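Local coordinates for protein type IV pilin structural subunit (Pseudomonas aeruginosa, PDB 3JYZ) that probably assembles as the repeating structural subunit of the type IV pilus, a thin filament on the bacterial surface, at residues 87-92 with 134-139. Numbering follows the deposited sequence.
Sequences TLILSP and GMAAGS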
# COMPACT_ATOMS: atom_id res chain seq x y z
N THR A 87 -2.65 -6.92 -7.93
CA THR A 87 -2.52 -5.74 -7.07
C THR A 87 -2.54 -6.05 -5.59
O THR A 87 -3.20 -7.00 -5.13
CB THR A 87 -3.61 -4.67 -7.34
OG1 THR A 87 -4.89 -5.15 -6.90
CG2 THR A 87 -3.68 -4.33 -8.83
N LEU A 88 -1.79 -5.23 -4.86
CA LEU A 88 -1.87 -5.16 -3.41
C LEU A 88 -2.27 -3.75 -3.01
O LEU A 88 -1.93 -2.78 -3.70
CB LEU A 88 -0.52 -5.50 -2.77
CG LEU A 88 0.00 -6.92 -2.92
CD1 LEU A 88 1.35 -7.06 -2.20
CD2 LEU A 88 -1.02 -7.92 -2.38
N ILE A 89 -2.98 -3.63 -1.89
CA ILE A 89 -3.38 -2.35 -1.35
C ILE A 89 -2.72 -2.14 0.01
O ILE A 89 -2.75 -3.03 0.86
CB ILE A 89 -4.91 -2.26 -1.16
CG1 ILE A 89 -5.65 -2.67 -2.44
CG2 ILE A 89 -5.30 -0.86 -0.70
CD1 ILE A 89 -5.35 -1.81 -3.63
N LEU A 90 -2.10 -0.98 0.21
CA LEU A 90 -1.55 -0.60 1.51
C LEU A 90 -2.36 0.57 2.04
O LEU A 90 -2.38 1.64 1.44
CB LEU A 90 -0.07 -0.20 1.39
CG LEU A 90 0.85 -1.15 0.61
CD1 LEU A 90 2.30 -0.67 0.62
CD2 LEU A 90 0.77 -2.57 1.14
N SER A 91 -3.03 0.37 3.18
CA SER A 91 -3.95 1.36 3.73
C SER A 91 -3.40 1.89 5.05
O SER A 91 -3.13 1.11 5.97
CB SER A 91 -5.32 0.71 3.96
OG SER A 91 -5.87 0.21 2.75
N PRO A 92 -3.20 3.22 5.14
CA PRO A 92 -2.61 3.82 6.35
C PRO A 92 -3.63 4.28 7.40
O PRO A 92 -4.73 4.72 7.08
CB PRO A 92 -1.86 5.04 5.81
CG PRO A 92 -2.60 5.41 4.55
CD PRO A 92 -3.33 4.18 4.04
N GLY A 134 -11.78 -1.72 7.41
CA GLY A 134 -12.13 -0.77 6.36
C GLY A 134 -11.30 -0.77 5.08
O GLY A 134 -11.55 0.04 4.18
N MSE A 135 -10.32 -1.67 4.97
CA MSE A 135 -9.42 -1.68 3.81
C MSE A 135 -10.10 -2.11 2.53
O MSE A 135 -10.88 -3.05 2.53
CB MSE A 135 -8.26 -2.65 4.02
CG MSE A 135 -7.42 -2.41 5.24
SE MSE A 135 -8.21 -3.27 6.80
CE MSE A 135 -8.15 -5.14 6.22
N ALA A 136 -9.76 -1.45 1.43
CA ALA A 136 -10.14 -1.96 0.12
C ALA A 136 -9.42 -3.28 -0.14
O ALA A 136 -8.39 -3.58 0.47
CB ALA A 136 -9.79 -0.95 -0.96
N ALA A 137 -9.95 -4.07 -1.07
CA ALA A 137 -9.34 -5.35 -1.38
C ALA A 137 -8.35 -5.22 -2.54
O ALA A 137 -8.60 -4.50 -3.50
CB ALA A 137 -10.41 -6.38 -1.72
N GLY A 138 -7.23 -5.92 -2.44
CA GLY A 138 -6.34 -6.09 -3.57
C GLY A 138 -6.79 -7.28 -4.41
O GLY A 138 -7.92 -7.75 -4.27
N SER A 139 -5.90 -7.77 -5.27
CA SER A 139 -6.26 -8.82 -6.22
C SER A 139 -5.24 -9.95 -6.38
O SER A 139 -5.52 -10.96 -7.03
CB SER A 139 -6.63 -8.21 -7.59
OG SER A 139 -5.53 -7.55 -8.18
O HOH W 1 -8.23 1.00 1.60
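Thr87 and Ser139 bring strand 87-92 and the irregular segment 134-139 together, the two segments running nearly antiparallel (172° between their end-to-end directions) and their CA atoms spreading from 4.9 Å at Thr87–Ser139 to 6.3 Å between Ser91 CA and Met135 CA. In this type IV pilin head the strand belongs to the antiparallel sheet, and its Leu88 and Leu90 pack on the long N-terminal helix 4-28; Ile89 and Ser91 turn the other way, toward the loop within the C-terminal region closed by the Cys119–Cys149 disulfide. The example illustrates how a loop can dock on a sheet with direct polar bonds at one end and a water at the other. Ser139 N donates to Thr87 O over 2.8 Å, almost straight (171°) but from 36° above the carbonyl plane. Beside it Thr87 OG1 and Ser139 OG share a hydrogen bond of 2.8 Å; both hydroxyls sit between their own backbone N and carbonyl carbon, which turns them to one another. Weak bonds to Ala84 O and Asn86 N tie Ser139 OG to the residues leading into the strand. Next along, Gly138 lies against the strand, its CA close to Thr87 O; a CB there would collide with that oxygen. Ile89 rests on loop backbone, CG1 reaching 3.6 Å from Ala137 O, while Ala136 O is held by Thr120 OG1 of strand 114-120. Selenomethionine Met135 offers only the base of its side chain to Ser91; the chain then bends away. The wider end is bridged by a water that accepts from Ala136 N and hydrogen-bonds Ser91 OG at 2.7 Å.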